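Local coordinates for hemolysin II regulatory protein (Bacillus cereus, PDB 2JJ7) that probably binds DNA as a dimeric TetR-family transcriptional regulator, controlling expression of the hemolysin II gene, at residues R5-T8 against M9-L13; F144-I147 against N148-I151. One frame throughout, in Å; residues are numbered along the deposited sequence.

Both contacts belong to the starts of helices. Contact 1 is the first two turns of helix 5-23, in the N-terminal DNA-binding part of the chain. Contact 2 is the loop residues and first turn that open helix 147-158, in the C-terminal TetR-like domain. Their centres lie 42 Å apart, on opposite sides of the chain's centre. The nearest atoms are about 27 Å apart, so the two do not touch. Contact 1 packs against helix 30-37 and helix 41-48, the two helices of the predicted helix-turn-helix, residues 29-48. Contact 2 instead meets the second subunit, through Phe145, His149 and Thr150.

Contact 1 (R5-T8 against M9-L13); sequences REQT and MENIL
Arg5 and Met9 meet one helical turn apart, with the Met9 sulfur over one face of the Arg5 guanidinium. Met9 SD lies 3.4 Å above that plane, displaced toward its rim, and 3.5 Å from Arg5 NH1. The Arg5 chain is extended, with CG anti to the backbone N, which sends it straight outward from the helix. Met9 leans back toward the helix start to set its sulfur on the guanidinium. At the edge of the same group, in its plane, sits Glu6 OE2. Arg5 NH2 and Glu6 OE2 form a salt bridge at 3.3 Å, and the hydrogen bond within it is weak.

Four backbone bonds join the two segments in the i to i+4 pattern of an alpha-helix. Met9 N, Glu10 N, Asn11 N and Ile12 N donate to the carbonyls of Arg5, Glu6, Gln7 and Thr8. The shortest runs from Asn11 N to Gln7 O, 2.8 Å, and is nearly straight at 174°. This is the opening of helix 5-23, the first helix of the TetR-type DNA-binding domain. Met9 and Ile12 face the rest of that domain: Met9 touches Tyr47 and Phe48, and Ile12 touches Ile33, Ala37 and Leu54.

The amides of Gln7 and Asn11 lie with their planes 21° apart. Gln7 NE2 comes within 3.1 Å of Asn11 OD1, but the angle is too poor for a hydrogen bond. Gln7 bends at chi2 (61°), which brings its amide back toward Asn11.

Thr8 and Ile12 make a looser apolar contact. Thr8 CG2 is 4.1 Å from Ile12 CD1.

Contact 2 (F144-I147 against N148-I151); sequences FFSI and NHTI
Thr150 reaches back to Ser146 with both its backbone and its side chain. Thr150 OG1 donates to Ser146 O at 2.8 Å, and Thr150 N donates to the same oxygen at 3.1 Å. The two donors come from opposite faces of the carbonyl plane. Thr150 OG1 lies beside its own backbone N (chi1 -55°), which brings the hydroxyl alongside that N-H. The hydroxyl also touches Phe144 CB at 3.2 Å. Leu133 and Leu180 lie against Thr150.

Phe145 holds its CG between the backbone N and the carbonyl carbon (chi1 75°). Its ring thereby turns toward His149, and Phe145 CZ packs 3.5 Å from His149 CB. The two rings meet obliquely, with planes at 36°. Ile147 and Ile151 pack through Ile147 CG1 and Ile151 CD1, 3.8 Å apart. Their backbones are tied by Ile151 N to Ile147 O.

Ser146 OG accepts a weak bond from His149 N at 3.3 Å, although the placing of OG is less sure. A water bonds to Ser146 OG and accepts from Asn148 N. Ser146 stands right before helix 147-158, at its N-cap, within the all-helical C-terminal domain of a TetR-family regulator.

Contact 1 (R5-T8 against M9-L13)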
ATOM      1  N   ARG B   5      39.801   6.759  -7.670  1.00 38.45           N
ATOM      2  CA  ARG B   5      38.883   5.770  -8.246  1.00 40.66           C
ATOM      3  C   ARG B   5      37.647   5.562  -7.354  1.00 40.74           C
ATOM      4  O   ARG B   5      36.521   5.470  -7.850  1.00 41.53           O
ATOM      5  CB  ARG B   5      39.613   4.436  -8.459  1.00 39.45           C
ATOM      6  CG  ARG B   5      38.694   3.257  -8.739  1.00 43.68           C
ATOM      7  CD  ARG B   5      39.420   1.940  -8.596  1.00 44.83           C
ATOM      8  NE  ARG B   5      38.510   0.811  -8.762  1.00 47.22           N
ATOM      9  CZ  ARG B   5      37.997   0.089  -7.766  1.00 50.98           C
ATOM     10  NH1 ARG B   5      37.178  -0.917  -8.042  1.00 48.64           N
ATOM     11  NH2 ARG B   5      38.292   0.365  -6.497  1.00 45.87           N
ATOM     12  N   GLU B   6      37.882   5.500  -6.041  1.00 40.88           N
ATOM     13  CA  GLU B   6      36.842   5.246  -5.039  1.00 41.29           C
ATOM     14  C   GLU B   6      35.799   6.367  -5.034  1.00 39.97           C
ATOM     15  O   GLU B   6      34.604   6.101  -5.043  1.00 40.59           O
ATOM     16  CB  GLU B   6      37.467   5.066  -3.645  1.00 41.19           C
ATOM     17  CG  GLU B   6      38.363   3.809  -3.468  1.00 46.60           C
ATOM     18  CD  GLU B   6      39.616   3.767  -4.382  1.00 55.65           C
ATOM     19  OE1 GLU B   6      40.226   4.821  -4.678  1.00 46.78           O
ATOM     20  OE2 GLU B   6      39.999   2.651  -4.804  1.00 62.19           O
ATOM     21  N   GLN B   7      36.261   7.614  -5.048  1.00 39.58           N
ATOM     22  CA  GLN B   7      35.377   8.779  -5.145  1.00 38.99           C
ATOM     23  C   GLN B   7      34.517   8.801  -6.423  1.00 37.22           C
ATOM     24  O   GLN B   7      33.325   9.109  -6.380  1.00 35.88           O
ATOM     25  CB  GLN B   7      36.183  10.079  -5.011  1.00 39.54           C
ATOM     26  CG  GLN B   7      35.362  11.386  -5.118  1.00 41.85           C
ATOM     27  CD  GLN B   7      34.297  11.527  -4.027  1.00 46.94           C
ATOM     28  OE1 GLN B   7      34.447  12.325  -3.115  1.00 43.39           O
ATOM     29  NE2 GLN B   7      33.218  10.749  -4.126  1.00 49.28           N
ATOM     30  N   THR B   8      35.117   8.474  -7.556  1.00 36.72           N
ATOM     31  CA  THR B   8      34.390   8.518  -8.823  1.00 35.71           C
ATOM     32  C   THR B   8      33.275   7.472  -8.832  1.00 36.01           C
ATOM     33  O   THR B   8      32.146   7.766  -9.250  1.00 34.46           O
ATOM     34  CB  THR B   8      35.339   8.340 -10.024  1.00 36.07           C
ATOM     35  OG1 THR B   8      36.341   9.360  -9.978  1.00 30.84           O
ATOM     36  CG2 THR B   8      34.585   8.449 -11.343  1.00 36.35           C
ATOM     37  N   MET B   9      33.602   6.266  -8.358  1.00 34.44           N
ATOM     38  CA  MET B   9      32.645   5.179  -8.269  1.00 36.34           C
ATOM     39  C   MET B   9      31.527   5.514  -7.288  1.00 37.10           C
ATOM     40  O   MET B   9      30.367   5.175  -7.525  1.00 37.03           O
ATOM     41  CB  MET B   9      33.343   3.882  -7.864  1.00 36.52           C
ATOM     42  CG  MET B   9      34.092   3.233  -9.016  1.00 41.14           C
ATOM     43  SD  MET B   9      34.978   1.769  -8.500  1.00 45.55           S
ATOM     44  CE  MET B   9      33.668   0.541  -8.583  1.00 45.58           C
ATOM     45  N   GLU B  10      31.885   6.179  -6.192  1.00 36.63           N
ATOM     46  CA  GLU B  10      30.901   6.671  -5.241  1.00 39.14           C
ATOM     47  C   GLU B  10      29.974   7.717  -5.865  1.00 38.98           C
ATOM     48  O   GLU B  10      28.754   7.624  -5.729  1.00 39.92           O
ATOM     49  CB  GLU B  10      31.574   7.243  -4.003  1.00 37.53           C
ATOM     50  CG  GLU B  10      30.593   7.972  -3.109  1.00 45.68           C
ATOM     51  CD  GLU B  10      30.895   7.779  -1.653  1.00 56.31           C
ATOM     52  OE1 GLU B  10      31.972   8.237  -1.207  1.00 62.55           O
ATOM     53  OE2 GLU B  10      30.055   7.164  -0.959  1.00 58.06           O
ATOM     54  N   ASN B  11      30.558   8.701  -6.545  1.00 38.11           N
ATOM     55  CA  ASN B  11      29.778   9.652  -7.323  1.00 39.27           C
ATOM     56  C   ASN B  11      28.799   8.970  -8.289  1.00 38.89           C
ATOM     57  O   ASN B  11      27.641   9.388  -8.392  1.00 38.10           O
ATOM     58  CB  ASN B  11      30.692  10.632  -8.070  1.00 37.80           C
ATOM     59  CG  ASN B  11      31.336  11.641  -7.140  1.00 43.44           C
ATOM     60  OD1 ASN B  11      30.986  11.727  -5.963  1.00 50.21           O
ATOM     61  ND2 ASN B  11      32.280  12.410  -7.661  1.00 49.38           N
ATOM     62  N   ILE B  12      29.259   7.922  -8.973  1.00 36.79           N
ATOM     63  CA  ILE B  12      28.416   7.197  -9.929  1.00 35.75           C
ATOM     64  C   ILE B  12      27.272   6.454  -9.234  1.00 37.08           C
ATOM     65  O   ILE B  12      26.162   6.391  -9.760  1.00 34.62           O
ATOM     66  CB  ILE B  12      29.227   6.219 -10.812  1.00 36.49           C
ATOM     67  CG1 ILE B  12      30.228   6.977 -11.707  1.00 32.96           C
ATOM     68  CG2 ILE B  12      28.282   5.343 -11.685  1.00 38.98           C
ATOM     69  CD1 ILE B  12      31.366   6.090 -12.252  1.00 27.73           C
ATOM     70  N   LEU B  13      27.552   5.896  -8.056  1.00 36.70           N
ATOM     71  CA  LEU B  13      26.540   5.191  -7.282  1.00 37.58           C
ATOM     72  C   LEU B  13      25.492   6.127  -6.684  1.00 37.12           C
ATOM     73  O   LEU B  13      24.303   5.800  -6.694  1.00 39.37           O
ATOM     74  CB  LEU B  13      27.183   4.318  -6.204  1.00 36.77           C
ATOM     75  CG  LEU B  13      27.869   3.056  -6.753  1.00 34.96           C
ATOM     76  CD1 LEU B  13      28.595   2.286  -5.653  1.00 38.16           C
ATOM     77  CD2 LEU B  13      26.877   2.156  -7.484  1.00 36.84           C
TER

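Contact 2 (F144-I147 against N148-I151)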
ATOM      1  N   PHE B 144      -6.469  -9.204  11.951  1.00 38.42           N
ATOM      2  CA  PHE B 144      -6.533  -8.765  10.558  1.00 38.18           C
ATOM      3  C   PHE B 144      -7.289  -9.782   9.714  1.00 38.43           C
ATOM      4  O   PHE B 144      -7.293 -10.961  10.038  1.00 37.02           O
ATOM      5  CB  PHE B 144      -5.112  -8.519   9.993  1.00 36.63           C
ATOM      6  CG  PHE B 144      -4.114  -9.624  10.292  1.00 34.97           C
ATOM      7  CD1 PHE B 144      -3.113  -9.437  11.246  1.00 37.57           C
ATOM      8  CD2 PHE B 144      -4.149 -10.836   9.589  1.00 37.81           C
ATOM      9  CE1 PHE B 144      -2.175 -10.463  11.534  1.00 32.95           C
ATOM     10  CE2 PHE B 144      -3.223 -11.876   9.864  1.00 34.25           C
ATOM     11  CZ  PHE B 144      -2.234 -11.680  10.831  1.00 35.87           C
ATOM     12  N   PHE B 145      -7.921  -9.332   8.629  1.00 40.83           N
ATOM     13  CA  PHE B 145      -8.758 -10.231   7.829  1.00 42.43           C
ATOM     14  C   PHE B 145      -7.960 -11.232   6.982  1.00 42.69           C
ATOM     15  O   PHE B 145      -8.431 -12.345   6.719  1.00 44.16           O
ATOM     16  CB  PHE B 145      -9.827  -9.470   7.001  1.00 44.68           C
ATOM     17  CG  PHE B 145      -9.293  -8.743   5.779  1.00 45.59           C
ATOM     18  CD1 PHE B 145      -8.692  -7.488   5.898  1.00 51.76           C
ATOM     19  CD2 PHE B 145      -9.448  -9.288   4.509  1.00 43.85           C
ATOM     20  CE1 PHE B 145      -8.200  -6.790   4.757  1.00 57.60           C
ATOM     21  CE2 PHE B 145      -8.969  -8.612   3.373  1.00 53.79           C
ATOM     22  CZ  PHE B 145      -8.344  -7.350   3.498  1.00 52.38           C
ATOM     23  N   SER B 146      -6.755 -10.836   6.575  1.00 41.04           N
ATOM     24  CA  SER B 146      -5.940 -11.641   5.679  1.00 40.06           C
ATOM     25  C   SER B 146      -4.491 -11.264   5.890  1.00 40.38           C
ATOM     26  O   SER B 146      -4.151 -10.079   5.943  1.00 38.75           O
ATOM     27  CB  SER B 146      -6.349 -11.393   4.222  1.00 41.66           C
ATOM     28  OG  SER B 146      -5.332 -11.758   3.303  1.00 39.52           O
ATOM     29  N   ILE B 147      -3.649 -12.284   6.030  1.00 39.50           N
ATOM     30  CA  ILE B 147      -2.219 -12.085   6.204  1.00 40.51           C
ATOM     31  C   ILE B 147      -1.580 -11.385   4.990  1.00 39.39           C
ATOM     32  O   ILE B 147      -0.777 -10.468   5.170  1.00 39.97           O
ATOM     33  CB  ILE B 147      -1.472 -13.404   6.573  1.00 40.54           C
ATOM     34  CG1 ILE B 147       0.037 -13.178   6.646  1.00 44.18           C
ATOM     35  CG2 ILE B 147      -1.757 -14.515   5.574  1.00 43.48           C
ATOM     36  CD1 ILE B 147       0.485 -12.582   7.931  1.00 46.29           C
ATOM     37  N   ASN B 148      -1.934 -11.806   3.775  1.00 37.48           N
ATOM     38  CA  ASN B 148      -1.342 -11.225   2.565  1.00 37.81           C
ATOM     39  C   ASN B 148      -1.782  -9.782   2.317  1.00 36.35           C
ATOM     40  O   ASN B 148      -1.012  -8.978   1.814  1.00 38.60           O
ATOM     41  CB  ASN B 148      -1.643 -12.082   1.329  1.00 36.93           C
ATOM     42  CG  ASN B 148      -0.930 -13.437   1.360  1.00 44.26           C
ATOM     43  OD1 ASN B 148       0.164 -13.586   1.922  1.00 49.81           O
ATOM     44  ND2 ASN B 148      -1.547 -14.430   0.737  1.00 45.10           N
ATOM     45  N   HIS B 149      -3.017  -9.456   2.681  1.00 35.15           N
ATOM     46  CA  HIS B 149      -3.513  -8.104   2.505  1.00 34.07           C
ATOM     47  C   HIS B 149      -2.829  -7.164   3.483  1.00 35.49           C
ATOM     48  O   HIS B 149      -2.511  -6.034   3.126  1.00 34.70           O
ATOM     49  CB  HIS B 149      -5.023  -8.072   2.659  1.00 35.55           C
ATOM     50  CG  HIS B 149      -5.761  -8.693   1.503  1.00 39.02           C
ATOM     51  ND1 HIS B 149      -6.181  -7.967   0.409  1.00 41.18           N
ATOM     52  CD2 HIS B 149      -6.153  -9.971   1.274  1.00 41.15           C
ATOM     53  CE1 HIS B 149      -6.817  -8.766  -0.433  1.00 36.34           C
ATOM     54  NE2 HIS B 149      -6.812  -9.987   0.068  1.00 40.08           N
ATOM     55  N   THR B 150      -2.575  -7.664   4.699  1.00 35.77           N
ATOM     56  CA  THR B 150      -1.876  -6.932   5.747  1.00 35.38           C
ATOM     57  C   THR B 150      -0.396  -6.718   5.391  1.00 35.65           C
ATOM     58  O   THR B 150       0.140  -5.628   5.577  1.00 33.70           O
ATOM     59  CB  THR B 150      -2.009  -7.649   7.100  1.00 36.80           C
ATOM     60  OG1 THR B 150      -3.403  -7.860   7.389  1.00 36.77           O
ATOM     61  CG2 THR B 150      -1.375  -6.811   8.224  1.00 35.46           C
ATOM     62  N   ILE B 151       0.251  -7.764   4.885  1.00 34.17           N
ATOM     63  CA  ILE B 151       1.594  -7.639   4.315  1.00 34.13           C
ATOM     64  C   ILE B 151       1.601  -6.564   3.227  1.00 34.83           C
ATOM     65  O   ILE B 151       2.413  -5.658   3.277  1.00 33.49           O
ATOM     66  CB  ILE B 151       2.120  -9.008   3.790  1.00 34.02           C
ATOM     67  CG1 ILE B 151       2.386  -9.952   4.988  1.00 34.66           C
ATOM     68  CG2 ILE B 151       3.383  -8.827   2.902  1.00 35.39           C
ATOM     69  CD1 ILE B 151       2.662 -11.376   4.617  1.00 37.11           C
TER
HETATM   70  O   HOH W   1      -3.845 -13.962   3.033  1.00 40.93           O